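Local coordinates for protein cellulose 1,4-beta-cellobiosidase (Thermobifida fusca, PDB 4JJJ) that probably cleaves cellobiose units from cellulose chains, this chain being the glycoside hydrolase family 48 catalytic domain of a larger modular cellulase, at residues Met37-Pro42 / Ser589-Asp594; Glu545-Asp550 / Val615-Phe620. The protein carries 1 engineered substitution. All coordinates share one frame; numbering follows the deposited sequence. Where two conformers were deposited one is given.

Contact 1 of 2, residues Met37-Pro42 / Ser589-Asp594; sequences MIVEAP and SFYKND. With GLC (alpha-D-glucopyranose), chain C; BGC (beta-D-glucopyranose), chain B; BGC (beta-D-glucopyranose), chain D.
The substrate-lining loop between strands 27-30 and 47-49 meets the 3-10 turn ahead of helix 597-604 where Met37 and Val39 pack on Tyr591. The backbone of Met37 takes part directly, its CA lying 3.7 Å from Tyr591 CE1, and Val39 brings CG2 to 3.8 Å from Tyr591 OH. Met37 was deposited in two conformers; in the one described, CG lies anti to the backbone N (chi1 -174°) and 3.9 Å from Tyr591 CE1, and SD makes an oblique Met-aromatic contact, 5.1 Å from the centroid of the Tyr591 ring. The phenol is anchored mainly by the carbonyl oxygen of Asp43, which is hydrogen-bonded to OH, and Phe590 CE1 sits 4.2 Å above one ring face of Tyr591, offset toward its rim.

This is a worked example of how the (α/α)6 domain of family 48 ties a substrate-binding loop to a peripheral turn. Bonds from Lys592 N, Asn593 N and Asp594 N back to the carbonyl oxygens of Ser589, Phe590 and Tyr591 hold the 3-10 turn 589-593, which carries Tyr591 and leads into Asp594. The Asp594 carboxylate divides its work: OD2 is hydrogen-bonded to Thr36 OG1, while OD1 caps Leu596 N at the turn leading into the helix. A bridging water adds a polar link, accepting from Met37 N and donating to Asp594 OD1 over 2.7 Å.

At the other end of residues 37-42 the loop meets sugar. Glu40 CG is placed between the backbone N and the carbonyl carbon (chi1 60°), and OE2 of the extended side chain accepts a 2.7 Å bond from O2 of the glucose of chain D. His32 NE2 also bonds to Glu40 OE2, and Ala41 CB approaches O6 of the same glucose at 4.0 Å.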
loop_
_atom_site.group_PDB
_atom_site.type_symbol
_atom_site.label_atom_id
_atom_site.label_comp_id
_atom_site.label_asym_id
_atom_site.label_seq_id
_atom_site.Cartn_x
_atom_site.Cartn_y
_atom_site.Cartn_z
ATOM N N MET A 37 -13.552 13.601 5.903
ATOM C CA MET A 37 -12.477 14.070 6.864
ATOM C C MET A 37 -11.792 12.880 7.509
ATOM O O MET A 37 -12.278 12.335 8.527
ATOM C CB MET A 37 -12.986 15.060 7.886
ATOM C CG MET A 37 -11.864 15.647 8.787
ATOM S SD MET A 37 -12.353 17.145 9.662
ATOM C CE MET A 37 -10.872 17.456 10.573
ATOM N N ILE A 38 -10.646 12.536 6.932
ATOM C CA ILE A 38 -9.908 11.388 7.337
ATOM C C ILE A 38 -8.480 11.588 6.877
ATOM O O ILE A 38 -8.228 11.929 5.725
ATOM C CB ILE A 38 -10.538 10.058 6.753
ATOM C CG1 ILE A 38 -9.736 8.818 7.225
ATOM C CG2 ILE A 38 -10.679 10.103 5.267
ATOM C CD1 ILE A 38 -10.561 7.569 7.039
ATOM N N VAL A 39 -7.528 11.387 7.801
ATOM C CA VAL A 39 -6.140 11.676 7.538
ATOM C C VAL A 39 -5.274 10.541 8.151
ATOM O O VAL A 39 -5.171 10.379 9.382
ATOM C CB VAL A 39 -5.691 13.048 8.139
ATOM C CG1 VAL A 39 -4.257 13.327 7.848
ATOM C CG2 VAL A 39 -6.680 14.152 7.610
ATOM N N GLU A 40 -4.734 9.677 7.266
ATOM C CA GLU A 40 -4.071 8.459 7.782
ATOM C C GLU A 40 -3.016 7.900 6.862
ATOM O O GLU A 40 -1.998 7.377 7.300
ATOM C CB GLU A 40 -5.076 7.381 8.216
ATOM C CG GLU A 40 -6.000 6.872 7.115
ATOM C CD GLU A 40 -7.262 6.143 7.641
ATOM O OE1 GLU A 40 -7.586 6.282 8.828
ATOM O OE2 GLU A 40 -7.784 5.392 6.764
ATOM N N ALA A 41 -3.240 7.918 5.570
ATOM C CA ALA A 41 -2.334 7.488 4.546
ATOM C C ALA A 41 -2.573 8.333 3.313
ATOM O O ALA A 41 -1.780 9.191 3.064
ATOM C CB ALA A 41 -2.301 5.966 4.278
ATOM N N PRO A 42 -3.777 8.284 2.715
ATOM C CA PRO A 42 -4.328 9.452 2.016
ATOM C C PRO A 42 -4.636 10.487 3.098
ATOM O O PRO A 42 -4.721 10.130 4.284
ATOM C CB PRO A 42 -5.557 8.911 1.289
ATOM C CG PRO A 42 -6.015 7.843 2.175
ATOM C CD PRO A 42 -4.790 7.150 2.744
ATOM N N SER A 589 -7.358 24.470 2.945
ATOM C CA SER A 589 -8.299 25.317 3.644
ATOM C C SER A 589 -9.737 24.935 3.385
ATOM O O SER A 589 -10.596 25.277 4.178
ATOM C CB SER A 589 -8.076 26.818 3.365
ATOM O OG SER A 589 -8.386 27.127 2.062
ATOM N N PHE A 590 -9.936 24.182 2.343
ATOM C CA PHE A 590 -11.243 23.581 2.062
ATOM C C PHE A 590 -11.792 22.727 3.233
ATOM O O PHE A 590 -12.971 22.442 3.302
ATOM C CB PHE A 590 -11.235 22.776 0.766
ATOM C CG PHE A 590 -10.119 21.754 0.672
ATOM C CD1 PHE A 590 -10.184 20.549 1.298
ATOM C CD2 PHE A 590 -8.983 22.059 -0.046
ATOM C CE1 PHE A 590 -9.140 19.621 1.255
ATOM C CE2 PHE A 590 -7.980 21.126 -0.142
ATOM C CZ PHE A 590 -8.018 19.975 0.525
ATOM N N TYR A 591 -10.905 22.182 4.057
ATOM C CA TYR A 591 -11.293 21.410 5.205
ATOM C C TYR A 591 -12.186 22.145 6.134
ATOM O O TYR A 591 -12.959 21.546 6.808
ATOM C CB TYR A 591 -10.167 20.718 5.917
ATOM C CG TYR A 591 -9.893 19.292 5.567
ATOM C CD1 TYR A 591 -10.911 18.382 5.633
ATOM C CD2 TYR A 591 -8.619 18.849 5.350
ATOM C CE1 TYR A 591 -10.732 17.017 5.338
ATOM C CE2 TYR A 591 -8.397 17.485 5.051
ATOM C CZ TYR A 591 -9.452 16.581 5.151
ATOM O OH TYR A 591 -9.261 15.179 4.952
ATOM N N LYS A 592 -12.119 23.455 6.179
ATOM C CA LYS A 592 -12.982 24.207 7.085
ATOM C C LYS A 592 -14.427 24.148 6.644
ATOM O O LYS A 592 -15.300 24.455 7.477
ATOM C CB LYS A 592 -12.524 25.632 7.030
ATOM C CG LYS A 592 -11.164 25.857 7.672
ATOM C CD LYS A 592 -10.820 27.364 7.394
ATOM C CE LYS A 592 -9.481 27.758 7.970
ATOM N NZ LYS A 592 -9.060 29.149 7.476
ATOM N N ASN A 593 -14.718 23.678 5.452
ATOM C CA ASN A 593 -16.111 23.484 5.040
ATOM C C ASN A 593 -16.630 22.089 5.272
ATOM O O ASN A 593 -17.769 21.795 4.976
ATOM C CB ASN A 593 -16.249 23.877 3.570
ATOM C CG ASN A 593 -15.664 25.286 3.343
ATOM O OD1 ASN A 593 -15.965 26.211 4.140
ATOM N ND2 ASN A 593 -14.651 25.404 2.457
ATOM N N ASP A 594 -15.788 21.198 5.802
ATOM C CA ASP A 594 -16.175 19.810 6.008
ATOM C C ASP A 594 -17.220 19.676 7.081
ATOM O O ASP A 594 -17.181 20.352 8.110
ATOM C CB ASP A 594 -14.955 18.987 6.413
ATOM C CG ASP A 594 -15.195 17.479 6.273
ATOM O OD1 ASP A 594 -15.811 16.935 7.212
ATOM O OD2 ASP A 594 -14.635 16.920 5.269
HETATM C C1 GLC C . -6.091 3.265 12.147
HETATM C C2 GLC C . -4.671 3.170 11.759
HETATM C C3 GLC C . -4.484 3.584 10.275
HETATM C C4 GLC C . -5.384 2.744 9.362
HETATM C C5 GLC C . -6.802 2.851 9.930
HETATM C C6 GLC C . -7.841 2.012 9.245
HETATM O O1 GLC C . -6.348 4.603 11.982
HETATM O O2 GLC C . -3.897 4.185 12.535
HETATM O O3 GLC C . -3.120 3.532 9.890
HETATM O O4 GLC C . -5.400 3.317 8.038
HETATM O O5 GLC C . -6.824 2.415 11.291
HETATM O O6 GLC C . -7.512 0.678 9.417
HETATM C C2 BGC B . -4.294 2.820 11.689
HETATM C C3 BGC B . -4.160 3.269 10.239
HETATM C C4 BGC B . -5.294 2.675 9.378
HETATM C C5 BGC B . -6.707 2.783 9.983
HETATM C C6 BGC B . -7.739 1.901 9.278
HETATM C C1 BGC B . -5.704 3.018 12.193
HETATM O O1 BGC B . -5.738 2.486 13.558
HETATM O O2 BGC B . -3.316 3.636 12.416
HETATM O O3 BGC B . -2.888 2.890 9.703
HETATM O O4 BGC B . -5.353 3.279 8.084
HETATM O O5 BGC B . -6.685 2.368 11.349
HETATM O O6 BGC B . -7.475 0.528 9.418
HETATM C C2 BGC D . -5.344 3.060 5.734
HETATM C C3 BGC D . -4.824 2.264 4.539
HETATM C C4 BGC D . -3.294 2.016 4.679
HETATM C C5 BGC D . -2.914 1.494 6.087
HETATM C C6 BGC D . -1.413 1.439 6.246
HETATM C C1 BGC D . -4.943 2.426 7.052
HETATM O O2 BGC D . -6.764 3.110 5.694
HETATM O O3 BGC D . -5.154 3.014 3.343
HETATM O O4 BGC D . -2.893 1.082 3.655
HETATM O O5 BGC D . -3.503 2.366 7.060
HETATM O O6 BGC D . -0.832 2.711 6.031
HETATM O O HOH W 1 -16.239 14.249 7.088
#

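Contact 2 of 2, residues Glu545-Asp550 / Val615-Phe620; sequences EQPSWD and VERHRF. With ZN (zinc ion), chain Y; CA (calcium ion), chain F; GLC (alpha-D-glucopyranose), chain C; BGC (beta-D-glucopyranose), chain B.
Glu545 and Val615 form a single antiparallel, hydrogen-bonded bridge, Glu545 N giving to Val615 O at 2.9 Å and Val615 N to Glu545 O at 2.8 Å; overall the two segments run nearly perpendicular, 99° apart. From this crossing the Glu545 carboxylate meets two arginines. Arg619 comes tip to tip and almost coplanar, its NH1 bonding OE1 of Glu545 at 3.0 Å and its NH2 bonding OE2 at 2.8 Å, both through syn lone pairs. Arg617 crosses at about a right angle, so that NH1 reaches Glu545 OE2 from above the carboxylate plane, at 2.9 Å and less straight (142°). Two charged donors thus share OE2, which would be expected to favour the ionised carboxylate. Pro547 CG lies over one face of the Arg617 guanidinium, 3.6 Å from NH1, and Trp549 CH2 sits at its edge, 3.6 Å from NH2. In the bound glycan, C6 of the terminal glucose, modelled as either anomer, lies over one face of the Arg619 guanidinium, toward the rim. Glu616 OE2 binds zinc, and Asp550 O binds calcium together with Asp553 and Asp554. Arg619 occupies the N-cap position of helix 620-637, whose first residue, Phe620, packs on helix 50-67.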
loop_
_atom_site.group_PDB
_atom_site.type_symbol
_atom_site.label_atom_id
_atom_site.label_comp_id
_atom_site.label_asym_id
_atom_site.label_seq_id
_atom_site.Cartn_x
_atom_site.Cartn_y
_atom_site.Cartn_z
ATOM N N GLU A 545 -14.767 5.072 16.496
ATOM C CA GLU A 545 -13.331 5.377 16.627
ATOM C C GLU A 545 -13.198 6.872 16.975
ATOM O O GLU A 545 -14.104 7.670 16.691
ATOM C CB GLU A 545 -12.532 4.915 15.434
ATOM C CG GLU A 545 -12.624 5.712 14.268
ATOM C CD GLU A 545 -11.785 5.253 13.068
ATOM O OE1 GLU A 545 -12.366 4.337 12.498
ATOM O OE2 GLU A 545 -10.714 5.804 12.656
ATOM N N GLN A 546 -12.065 7.204 17.556
ATOM C CA GLN A 546 -11.831 8.576 18.032
ATOM C C GLN A 546 -10.427 9.041 17.628
ATOM O O GLN A 546 -9.472 8.937 18.418
ATOM C CB GLN A 546 -12.100 8.647 19.525
ATOM C CG GLN A 546 -12.026 10.053 20.066
ATOM C CD GLN A 546 -12.296 10.080 21.573
ATOM O OE1 GLN A 546 -11.675 9.297 22.311
ATOM N NE2 GLN A 546 -13.196 10.966 22.042
ATOM N N PRO A 547 -10.321 9.550 16.391
ATOM C CA PRO A 547 -9.024 9.937 15.841
ATOM C C PRO A 547 -8.468 11.193 16.536
ATOM O O PRO A 547 -9.160 11.913 17.264
ATOM C CB PRO A 547 -9.288 10.227 14.345
ATOM C CG PRO A 547 -10.702 10.121 14.200
ATOM C CD PRO A 547 -11.389 9.561 15.377
ATOM N N SER A 548 -7.157 11.414 16.449
ATOM C CA SER A 548 -6.576 12.668 16.964
ATOM C C SER A 548 -6.253 13.624 15.834
ATOM O O SER A 548 -5.812 13.226 14.789
ATOM C CB SER A 548 -5.331 12.460 17.828
ATOM O OG SER A 548 -4.280 11.906 17.107
ATOM N N TRP A 549 -6.372 14.905 16.145
ATOM C CA TRP A 549 -6.329 15.994 15.188
ATOM C C TRP A 549 -5.324 17.119 15.526
ATOM O O TRP A 549 -5.310 18.106 14.815
ATOM C CB TRP A 549 -7.729 16.645 15.160
ATOM C CG TRP A 549 -8.776 15.687 14.713
ATOM C CD1 TRP A 549 -9.682 15.054 15.527
ATOM C CD2 TRP A 549 -9.010 15.179 13.367
ATOM N NE1 TRP A 549 -10.476 14.208 14.750
ATOM C CE2 TRP A 549 -10.094 14.265 13.448
ATOM C CE3 TRP A 549 -8.423 15.410 12.103
ATOM C CZ2 TRP A 549 -10.553 13.568 12.365
ATOM C CZ3 TRP A 549 -8.908 14.729 11.006
ATOM C CH2 TRP A 549 -9.990 13.829 11.151
ATOM N N ASP A 550 -4.578 16.949 16.573
ATOM C CA ASP A 550 -3.793 18.036 17.080
ATOM C C ASP A 550 -2.687 18.459 16.146
ATOM O O ASP A 550 -2.147 19.582 16.256
ATOM C CB ASP A 550 -3.203 17.657 18.430
ATOM C CG ASP A 550 -2.357 16.478 18.326
ATOM O OD1 ASP A 550 -2.927 15.371 18.157
ATOM O OD2 ASP A 550 -1.126 16.578 18.371
ATOM N N VAL A 615 -16.474 8.867 15.704
ATOM C CA VAL A 615 -17.026 8.741 14.361
ATOM C C VAL A 615 -17.187 7.251 14.041
ATOM O O VAL A 615 -16.514 6.415 14.628
ATOM C CB VAL A 615 -16.091 9.418 13.338
ATOM C CG1 VAL A 615 -15.891 10.908 13.606
ATOM C CG2 VAL A 615 -14.738 8.762 13.261
ATOM N N GLU A 616 -18.063 6.942 13.090
ATOM C CA GLU A 616 -18.272 5.579 12.648
ATOM C C GLU A 616 -17.970 5.600 11.141
ATOM O O GLU A 616 -18.833 6.032 10.333
ATOM C CB GLU A 616 -19.650 5.032 12.970
ATOM C CG GLU A 616 -19.861 4.896 14.476
ATOM C CD GLU A 616 -20.838 3.911 14.945
ATOM O OE1 GLU A 616 -21.325 3.124 14.129
ATOM O OE2 GLU A 616 -20.982 3.879 16.205
ATOM N N ARG A 617 -16.731 5.222 10.741
ATOM C CA ARG A 617 -16.272 5.433 9.392
ATOM C C ARG A 617 -16.514 4.174 8.497
ATOM O O ARG A 617 -16.478 3.029 8.994
ATOM C CB ARG A 617 -14.752 5.746 9.385
ATOM C CG ARG A 617 -14.482 7.164 9.863
ATOM C CD ARG A 617 -13.098 7.324 10.311
ATOM N NE ARG A 617 -12.699 8.743 10.333
ATOM C CZ ARG A 617 -11.451 9.136 10.617
ATOM N NH1 ARG A 617 -10.546 8.280 11.090
ATOM N NH2 ARG A 617 -11.121 10.426 10.480
ATOM N N HIS A 618 -16.683 4.445 7.230
ATOM C CA HIS A 618 -16.929 3.419 6.174
ATOM C C HIS A 618 -15.799 3.593 5.160
ATOM O O HIS A 618 -15.933 4.187 4.088
ATOM C CB HIS A 618 -18.303 3.647 5.603
ATOM C CG HIS A 618 -19.358 3.536 6.649
ATOM N ND1 HIS A 618 -19.729 4.635 7.362
ATOM C CD2 HIS A 618 -20.100 2.506 7.162
ATOM C CE1 HIS A 618 -20.629 4.311 8.272
ATOM N NE2 HIS A 618 -20.906 3.034 8.140
ATOM N N ARG A 619 -14.621 2.999 5.443
ATOM C CA ARG A 619 -13.466 2.898 4.556
ATOM C C ARG A 619 -13.778 1.839 3.520
ATOM O O ARG A 619 -14.179 0.758 3.861
ATOM C CB ARG A 619 -12.210 2.520 5.299
ATOM C CG ARG A 619 -11.753 3.618 6.300
ATOM C CD ARG A 619 -10.566 3.020 7.113
ATOM N NE ARG A 619 -10.043 4.009 8.059
ATOM C CZ ARG A 619 -10.511 4.224 9.271
ATOM N NH1 ARG A 619 -11.538 3.557 9.733
ATOM N NH2 ARG A 619 -9.904 5.132 10.015
ATOM N N PHE A 620 -13.573 2.190 2.284
ATOM C CA PHE A 620 -13.881 1.223 1.181
ATOM C C PHE A 620 -13.237 -0.150 1.376
ATOM O O PHE A 620 -13.888 -1.197 1.316
ATOM C CB PHE A 620 -13.537 1.810 -0.148
ATOM C CG PHE A 620 -13.931 0.939 -1.326
ATOM C CD1 PHE A 620 -15.281 0.852 -1.731
ATOM C CD2 PHE A 620 -13.020 0.145 -2.019
ATOM C CE1 PHE A 620 -15.686 0.058 -2.788
ATOM C CE2 PHE A 620 -13.437 -0.665 -3.065
ATOM C CZ PHE A 620 -14.768 -0.717 -3.455
HETATM ZN ZN ZN Y . -21.865 2.231 16.655
HETATM CA CA CA F . -1.776 21.508 17.199
HETATM C C1 GLC C . -6.091 3.265 12.147
HETATM C C2 GLC C . -4.671 3.170 11.759
HETATM C C3 GLC C . -4.484 3.584 10.275
HETATM C C4 GLC C . -5.384 2.744 9.362
HETATM C C5 GLC C . -6.802 2.851 9.930
HETATM C C6 GLC C . -7.841 2.012 9.245
HETATM O O1 GLC C . -6.348 4.603 11.982
HETATM O O2 GLC C . -3.897 4.185 12.535
HETATM O O3 GLC C . -3.120 3.532 9.890
HETATM O O4 GLC C . -5.400 3.317 8.038
HETATM O O5 GLC C . -6.824 2.415 11.291
HETATM O O6 GLC C . -7.512 0.678 9.417
HETATM C C2 BGC B . -4.294 2.820 11.689
HETATM C C3 BGC B . -4.160 3.269 10.239
HETATM C C4 BGC B . -5.294 2.675 9.378
HETATM C C5 BGC B . -6.707 2.783 9.983
HETATM C C6 BGC B . -7.739 1.901 9.278
HETATM C C1 BGC B . -5.704 3.018 12.193
HETATM O O1 BGC B . -5.738 2.486 13.558
HETATM O O2 BGC B . -3.316 3.636 12.416
HETATM O O3 BGC B . -2.888 2.890 9.703
HETATM O O4 BGC B . -5.353 3.279 8.084
HETATM O O5 BGC B . -6.685 2.368 11.349
HETATM O O6 BGC B . -7.475 0.528 9.418
HETATM O O HOH W 2 -14.973 3.927 12.665
HETATM O O HOH W 3 -20.945 0.509 16.097
HETATM O O HOH W 4 -0.864 20.543 18.828
HETATM O O HOH W 5 -3.814 21.650 18.086
HETATM O O HOH W 6 -1.485 23.650 18.081
HETATM O O HOH W 7 -23.882 2.034 16.440
#

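In the fold
The two contacts lie on the same side of the domain, their centres about 11 Å apart, and their segments alternate along the chain: 37-42, 545-550, 589-594, 615-620. They touch directly. Glu40 OE1 makes a salt bridge with Arg619 NH2 at 2.8 Å, Met37 O probably accepts a hydrogen bond from Arg617 NH2, and in the Met37 conformer described CE packs against Trp549 CZ3. Helix 597-604 lies between the last two segments in sequence, and both contacts reach the same terminal glucose. Residues from the N-terminal part and from the last hundred residues of the family 48 domain thus meet at one end of the glycan, where contact 1 supplies Glu40 and contact 2 Arg619.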